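Local structure of GlcNAc Inducible Gene 2, GIG2 (Candida albicans, 6AKZ) at residues A399-R402 with S403-N406; N381-T384 with L385-T388; I101-N104 with E105-F109. The protein binds a ferric ion and is probably an iron-dependent oxygenase of the DUF1479 family, with a cupin-type fold. One frame throughout, in Å; residues are numbered along the deposited sequence.

Contact 1: residues A399-R402 with S403-N406; sequences ADYR and SQLN
The carboxamide of Q404 folds back under the last turn of helix 399-402, and its NE2 donates to D400 O at 2.9 Å, in the plane of that carbonyl and close to the plane of the amide itself. An extended chain beyond CG (chi2 173°) carries the amide this far, alongside the ring of Y401; the two planes are 28° apart, and NE2 lies obliquely 4.0 Å from Y401 CD1. The Y401 side chain lies about 10 Å from the bound ferric ion. S403 grips the carbonyl of A399 twice. Its OG sits between its own backbone N and carbonyl carbon (chi1 70°), which brings the hydroxyl to A399 O at 3.1 Å in the carbonyl plane, while S403 N bonds the same oxygen from above that plane. Two side chains thus take up carbonyls at the helix end. The same two residues form the middle of a type I turn, R402 to L405, closed by L405 N to R402 O at 3.1 Å, and Q404 N bonds Y401 O. L405 leans back over the turn, its CG 3.8 Å from Y401 O. R402 sends its guanidinium away to E413 in a salt bridge, and D400 reaches S251 and Y174. The whole is a helix C-terminal end whose last carbonyls accept from S403 and Q404, merging into a beta turn that leads to helix 407-412.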
loop_
_atom_site.group_PDB
_atom_site.type_symbol
_atom_site.label_atom_id
_atom_site.label_comp_id
_atom_site.label_asym_id
_atom_site.label_seq_id
_atom_site.Cartn_x
_atom_site.Cartn_y
_atom_site.Cartn_z
ATOM N N ALA A 399 -9.191 0.684 -14.677
ATOM C CA ALA A 399 -9.592 2.072 -14.755
ATOM C C ALA A 399 -8.544 3.086 -14.481
ATOM O O ALA A 399 -8.587 4.176 -15.048
ATOM C CB ALA A 399 -10.738 2.313 -13.769
ATOM N N ASP A 400 -7.659 2.816 -13.518
ATOM C CA ASP A 400 -6.631 3.806 -13.179
ATOM C C ASP A 400 -5.667 4.024 -14.334
ATOM O O ASP A 400 -5.057 5.090 -14.399
ATOM C CB ASP A 400 -5.799 3.418 -11.938
ATOM C CG ASP A 400 -6.636 3.341 -10.654
ATOM O OD1 ASP A 400 -7.712 3.947 -10.620
ATOM O OD2 ASP A 400 -6.214 2.752 -9.626
ATOM N N TYR A 401 -5.514 3.055 -15.230
ATOM C CA TYR A 401 -4.663 3.243 -16.391
ATOM C C TYR A 401 -5.474 3.557 -17.650
ATOM O O TYR A 401 -5.090 4.390 -18.456
ATOM C CB TYR A 401 -3.777 2.017 -16.575
ATOM C CG TYR A 401 -2.705 2.050 -15.506
ATOM C CD1 TYR A 401 -1.520 2.801 -15.693
ATOM C CD2 TYR A 401 -2.913 1.441 -14.268
ATOM C CE1 TYR A 401 -0.560 2.880 -14.672
ATOM C CE2 TYR A 401 -1.935 1.492 -13.265
ATOM C CZ TYR A 401 -0.800 2.219 -13.464
ATOM O OH TYR A 401 0.124 2.254 -12.464
ATOM N N ARG A 402 -6.582 2.862 -17.805
ATOM C CA ARG A 402 -7.464 3.026 -18.952
ATOM C C ARG A 402 -7.852 4.506 -19.104
ATOM O O ARG A 402 -7.936 5.017 -20.222
ATOM C CB ARG A 402 -8.689 2.153 -18.729
ATOM C CG ARG A 402 -9.759 2.246 -19.797
ATOM C CD ARG A 402 -9.412 1.383 -20.946
ATOM N NE ARG A 402 -10.510 1.364 -21.901
ATOM C CZ ARG A 402 -10.426 0.855 -23.133
ATOM N NH1 ARG A 402 -9.301 0.304 -23.589
ATOM N NH2 ARG A 402 -11.500 0.889 -23.934
ATOM N N SER A 403 -8.064 5.197 -17.979
ATOM C CA SER A 403 -8.489 6.606 -18.002
ATOM C C SER A 403 -7.424 7.564 -18.511
ATOM O O SER A 403 -7.713 8.735 -18.736
ATOM C CB SER A 403 -8.952 7.053 -16.600
ATOM O OG SER A 403 -7.845 7.136 -15.706
ATOM N N GLN A 404 -6.187 7.104 -18.655
ATOM C CA GLN A 404 -5.135 7.924 -19.251
ATOM C C GLN A 404 -4.898 7.703 -20.767
ATOM O O GLN A 404 -3.954 8.268 -21.328
ATOM C CB GLN A 404 -3.836 7.670 -18.503
ATOM C CG GLN A 404 -3.930 7.887 -16.995
ATOM C CD GLN A 404 -2.649 7.449 -16.322
ATOM O OE1 GLN A 404 -1.563 7.802 -16.772
ATOM N NE2 GLN A 404 -2.759 6.633 -15.274
ATOM N N LEU A 405 -5.702 6.868 -21.416
ATOM C CA LEU A 405 -5.461 6.497 -22.812
ATOM C C LEU A 405 -6.378 7.339 -23.665
ATOM O O LEU A 405 -7.469 7.667 -23.223
ATOM C CB LEU A 405 -5.768 5.024 -23.065
ATOM C CG LEU A 405 -4.974 4.065 -22.202
ATOM C CD1 LEU A 405 -5.338 2.653 -22.579
ATOM C CD2 LEU A 405 -3.471 4.316 -22.326
ATOM N N ASN A 406 -5.928 7.678 -24.872
ATOM C CA ASN A 406 -6.797 8.339 -25.863
ATOM C C ASN A 406 -7.656 7.326 -26.580
ATOM O O ASN A 406 -7.446 6.116 -26.429
ATOM C CB ASN A 406 -5.979 9.129 -26.867
ATOM C CG ASN A 406 -5.036 8.270 -27.685
ATOM O OD1 ASN A 406 -5.342 7.156 -28.114
ATOM N ND2 ASN A 406 -3.871 8.810 -27.915
#

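Contact 2: residues N381-T384 with L385-T388; sequences NIQT and LLDT
I382 and L385 meet through their outermost methyls, I382 CD1 standing 4.5 Å from L385 CD2, a loose apolar contact on the buried flank of the first turn of helix 382-394. L385 has CG anti to its own N (chi1 177°), and its CB rests 3.3 Å from I382 O. L386 takes the other common helical setting, CG beside the backbone N, which lays CG against the same carbonyl at 3.4 Å. The oxygen of I382 is therefore flanked by both leucines while it accepts L386 N at 3.1 Å. Further round the helix, the aliphatic end of L386 passes the amide of Q383, with CD1 4.2 Å from OE1.

Four consecutive i to i+4 bonds hold this spacing: L385 N to N381 O, L386 N to I382 O, D387 N to Q383 O and T388 N to T384 O. The last is the straightest at the hydrogen, 169°. T384 and T388 follow one another a turn apart on one flank, T384 CG2 approaching T388 OG1 to 4.3 Å.

The polar ends are fixed from outside. The amide nitrogen of N381 bonds the carbonyls of F253 and P376, anchoring N381, and T388 OG1 pairs with V173 O. D387, its CG anti to the backbone N, turns its carboxylate away from the first turn and probably accepts from A399 N. Against helix 445-460 lies the apolar flank: I382 packs on A454 and A457, L385 on A454 and L386 on L458, while T384 and N381 face the loop at S252.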
loop_
_atom_site.group_PDB
_atom_site.type_symbol
_atom_site.label_atom_id
_atom_site.label_comp_id
_atom_site.label_asym_id
_atom_site.label_seq_id
_atom_site.Cartn_x
_atom_site.Cartn_y
_atom_site.Cartn_z
ATOM N N ASN A 381 -13.669 -1.454 -1.786
ATOM C CA ASN A 381 -13.099 -2.272 -2.830
ATOM C C ASN A 381 -14.151 -2.909 -3.748
ATOM O O ASN A 381 -13.806 -3.648 -4.660
ATOM C CB ASN A 381 -12.145 -3.313 -2.266
ATOM C CG ASN A 381 -10.768 -2.722 -2.034
ATOM O OD1 ASN A 381 -10.404 -1.761 -2.754
ATOM N ND2 ASN A 381 -10.048 -3.154 -1.000
ATOM N N ILE A 382 -15.418 -2.652 -3.503
ATOM C CA ILE A 382 -16.437 -3.227 -4.412
ATOM C C ILE A 382 -16.292 -2.613 -5.815
ATOM O O ILE A 382 -16.423 -3.320 -6.850
ATOM C CB ILE A 382 -17.841 -3.064 -3.833
ATOM C CG1 ILE A 382 -17.961 -3.789 -2.491
ATOM C CG2 ILE A 382 -18.852 -3.547 -4.845
ATOM C CD1 ILE A 382 -17.769 -5.280 -2.531
ATOM N N GLN A 383 -15.939 -1.338 -5.893
ATOM C CA GLN A 383 -15.733 -0.759 -7.259
ATOM C C GLN A 383 -14.552 -1.384 -7.974
ATOM O O GLN A 383 -14.584 -1.609 -9.157
ATOM C CB GLN A 383 -15.537 0.749 -7.164
ATOM C CG GLN A 383 -16.801 1.459 -6.784
ATOM C CD GLN A 383 -17.867 1.520 -7.876
ATOM O OE1 GLN A 383 -17.730 0.965 -8.996
ATOM N NE2 GLN A 383 -18.961 2.210 -7.551
ATOM N N THR A 384 -13.537 -1.729 -7.220
ATOM C CA THR A 384 -12.393 -2.419 -7.737
ATOM C C THR A 384 -12.775 -3.806 -8.254
ATOM O O THR A 384 -12.372 -4.143 -9.350
ATOM C CB THR A 384 -11.237 -2.532 -6.684
ATOM O OG1 THR A 384 -10.750 -1.211 -6.471
ATOM C CG2 THR A 384 -10.121 -3.436 -7.137
ATOM N N LEU A 385 -13.592 -4.524 -7.506
ATOM C CA LEU A 385 -14.000 -5.865 -7.856
ATOM C C LEU A 385 -14.703 -5.730 -9.286
ATOM O O LEU A 385 -14.469 -6.528 -10.157
ATOM C CB LEU A 385 -15.012 -6.344 -6.851
ATOM C CG LEU A 385 -15.627 -7.713 -7.069
ATOM C CD1 LEU A 385 -14.626 -8.799 -7.043
ATOM C CD2 LEU A 385 -16.714 -7.879 -6.004
ATOM N N LEU A 386 -15.534 -4.716 -9.432
ATOM C CA LEU A 386 -16.319 -4.516 -10.676
ATOM C C LEU A 386 -15.419 -4.109 -11.813
ATOM O O LEU A 386 -15.664 -4.520 -12.949
ATOM C CB LEU A 386 -17.428 -3.462 -10.477
ATOM C CG LEU A 386 -18.529 -3.858 -9.472
ATOM C CD1 LEU A 386 -19.612 -2.802 -9.378
ATOM C CD2 LEU A 386 -19.168 -5.186 -9.811
ATOM N N ASP A 387 -14.416 -3.269 -11.545
ATOM C CA ASP A 387 -13.487 -2.882 -12.576
ATOM C C ASP A 387 -12.620 -4.019 -13.065
ATOM O O ASP A 387 -12.410 -4.173 -14.292
ATOM C CB ASP A 387 -12.686 -1.684 -12.132
ATOM C CG ASP A 387 -11.895 -1.094 -13.254
ATOM O OD1 ASP A 387 -12.483 -0.740 -14.321
ATOM O OD2 ASP A 387 -10.684 -1.047 -13.114
ATOM N N THR A 388 -12.153 -4.830 -12.145
ATOM C CA THR A 388 -11.365 -6.004 -12.484
ATOM C C THR A 388 -12.140 -6.980 -13.363
ATOM O O THR A 388 -11.650 -7.486 -14.323
ATOM C CB THR A 388 -10.862 -6.686 -11.192
ATOM O OG1 THR A 388 -9.852 -5.868 -10.660
ATOM C CG2 THR A 388 -10.317 -7.999 -11.434
#

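Contact 3: residues I101-N104 with E105-F109; sequences IWFN and ELVEF
F103 lies under V107, whose CG2 stands 3.5 Å above the ring plane and is offset toward the rim. This is an i to i+4 CH-pi contact along one turn of the alpha-helix 96-112: CG2 is 3.8 Å from the ring centroid, 23° off the normal, and its closest ring atom is F103 CZ at 3.6 Å. The torsions bring the two together. With CG anti to its N (chi1 179°), the ring of F103 swings forward along the helix, while V107 holds CG2 beside its own backbone N and so turns that methyl back over the ring. The same methyl also touches F103 O. Both residues pack on I180 of strand 178-181, and the F103 ring additionally stacks with that of H366.

On another flank E105 runs back along the preceding turn beside I101, the two side chains pointing the same way. Extended beyond CG, E105 passes its CG 3.2 Å from I101 O and sets its carboxylate near I101 CG2. OE1 then comes to the edge of the W102 indole, in the plane of the ring, with the carboxylate turned 28° from it. The indole nitrogen is engaged by E138 of helix 134-140, which together with P135 and A139 holds W102 on that helix.

L106, buried, touches P135 and I178. Four i to i+4 backbone bonds join 101-104 to 105-108, from E105, L106, V107 and E108 to I101, W102, F103 and N104, and F109 N adds a fifth to E105 O. L106 CG rests 3.3 Å from W102 O, the carbonyl that also accepts L106 N.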
loop_
_atom_site.group_PDB
_atom_site.type_symbol
_atom_site.label_atom_id
_atom_site.label_comp_id
_atom_site.label_asym_id
_atom_site.label_seq_id
_atom_site.Cartn_x
_atom_site.Cartn_y
_atom_site.Cartn_z
ATOM N N ILE A 101 10.500 -18.628 -16.729
ATOM C CA ILE A 101 9.504 -18.832 -17.751
ATOM C C ILE A 101 8.549 -17.629 -17.763
ATOM O O ILE A 101 8.230 -17.083 -18.808
ATOM C CB ILE A 101 8.781 -20.179 -17.453
ATOM C CG1 ILE A 101 9.699 -21.358 -17.760
ATOM C CG2 ILE A 101 7.491 -20.278 -18.245
ATOM C CD1 ILE A 101 9.299 -22.642 -17.037
ATOM N N TRP A 102 8.034 -17.237 -16.597
ATOM C CA TRP A 102 7.159 -16.070 -16.536
ATOM C C TRP A 102 7.791 -14.774 -17.057
ATOM O O TRP A 102 7.163 -14.027 -17.823
ATOM C CB TRP A 102 6.647 -15.856 -15.087
ATOM C CG TRP A 102 5.592 -16.804 -14.603
ATOM C CD1 TRP A 102 4.714 -17.533 -15.372
ATOM C CD2 TRP A 102 5.246 -17.068 -13.244
ATOM N NE1 TRP A 102 3.906 -18.271 -14.580
ATOM C CE2 TRP A 102 4.178 -18.011 -13.267
ATOM C CE3 TRP A 102 5.732 -16.639 -11.995
ATOM C CZ2 TRP A 102 3.593 -18.506 -12.082
ATOM C CZ3 TRP A 102 5.115 -17.099 -10.832
ATOM C CH2 TRP A 102 4.104 -18.074 -10.869
ATOM N N PHE A 103 9.046 -14.530 -16.684
ATOM C CA PHE A 103 9.763 -13.317 -17.124
ATOM C C PHE A 103 9.877 -13.360 -18.653
ATOM O O PHE A 103 9.576 -12.393 -19.312
ATOM C CB PHE A 103 11.171 -13.211 -16.510
ATOM C CG PHE A 103 11.909 -12.021 -16.969
ATOM C CD1 PHE A 103 11.518 -10.761 -16.581
ATOM C CD2 PHE A 103 12.908 -12.142 -17.943
ATOM C CE1 PHE A 103 12.146 -9.609 -17.074
ATOM C CE2 PHE A 103 13.536 -11.025 -18.447
ATOM C CZ PHE A 103 13.161 -9.755 -17.999
ATOM N N ASN A 104 10.307 -14.511 -19.180
ATOM C CA ASN A 104 10.457 -14.576 -20.636
ATOM C C ASN A 104 9.150 -14.432 -21.404
ATOM O O ASN A 104 9.120 -13.710 -22.372
ATOM C CB ASN A 104 11.159 -15.856 -21.026
ATOM C CG ASN A 104 12.573 -15.881 -20.594
ATOM O OD1 ASN A 104 13.297 -14.878 -20.631
ATOM N ND2 ASN A 104 13.013 -17.039 -20.220
ATOM N N GLU A 105 8.049 -15.022 -20.894
ATOM C CA GLU A 105 6.724 -14.803 -21.462
ATOM C C GLU A 105 6.258 -13.368 -21.373
ATOM O O GLU A 105 5.666 -12.903 -22.335
ATOM C CB GLU A 105 5.657 -15.679 -20.805
ATOM C CG GLU A 105 5.910 -17.158 -21.046
ATOM C CD GLU A 105 4.928 -18.114 -20.312
ATOM O OE1 GLU A 105 4.529 -17.917 -19.115
ATOM O OE2 GLU A 105 4.651 -19.170 -20.915
ATOM N N LEU A 106 6.538 -12.679 -20.264
ATOM C CA LEU A 106 6.202 -11.225 -20.205
ATOM C C LEU A 106 6.928 -10.387 -21.252
ATOM O O LEU A 106 6.387 -9.425 -21.815
ATOM C CB LEU A 106 6.454 -10.622 -18.828
ATOM C CG LEU A 106 5.522 -11.159 -17.727
ATOM C CD1 LEU A 106 6.095 -10.994 -16.316
ATOM C CD2 LEU A 106 4.195 -10.466 -17.827
ATOM N N VAL A 107 8.214 -10.679 -21.412
ATOM C CA VAL A 107 9.040 -9.890 -22.334
ATOM C C VAL A 107 8.511 -10.167 -23.738
ATOM O O VAL A 107 8.346 -9.240 -24.528
ATOM C CB VAL A 107 10.500 -10.297 -22.234
ATOM C CG1 VAL A 107 11.374 -9.771 -23.365
ATOM C CG2 VAL A 107 11.069 -9.853 -20.904
ATOM N N GLU A 108 8.299 -11.445 -24.062
ATOM C CA GLU A 108 7.668 -11.773 -25.374
ATOM C C GLU A 108 6.356 -11.041 -25.631
ATOM O O GLU A 108 6.072 -10.598 -26.768
ATOM C CB GLU A 108 7.447 -13.250 -25.495
ATOM C CG GLU A 108 6.722 -13.670 -26.782
ATOM C CD GLU A 108 6.657 -15.178 -26.921
ATOM O OE1 GLU A 108 7.721 -15.813 -26.634
ATOM O OE2 GLU A 108 5.565 -15.702 -27.316
ATOM N N PHE A 109 5.488 -11.033 -24.618
ATOM C CA PHE A 109 4.246 -10.336 -24.753
ATOM C C PHE A 109 4.536 -8.892 -25.023
ATOM O O PHE A 109 3.954 -8.323 -25.914
ATOM C CB PHE A 109 3.391 -10.451 -23.435
ATOM C CG PHE A 109 2.040 -9.789 -23.543
ATOM C CD1 PHE A 109 1.894 -8.417 -23.398
ATOM C CD2 PHE A 109 0.903 -10.563 -23.799
ATOM C CE1 PHE A 109 0.659 -7.833 -23.477
ATOM C CE2 PHE A 109 -0.339 -9.959 -23.910
ATOM C CZ PHE A 109 -0.444 -8.585 -23.771
#

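Following the chain from the N terminus, contact 3 comes first, within helix 96-112; contact 2 follows much later at the start of helix 382-394, and contact 1 soon after, at the end of helix 399-402. All three are local, each within one unbroken stretch, so no long loop is closed and none nests in or crosses another. Contact 3 joins its helix to helix 134-140 and strand 178-181 of the main sheet; contact 2 joins its own to helix 445-460. Only contacts 1 and 2 touch, through D387 and A399, which ties the two successive helices together. Contact 3 stays apart, its nearest atoms about 12 Å from contact 1 and about 15 Å from contact 2.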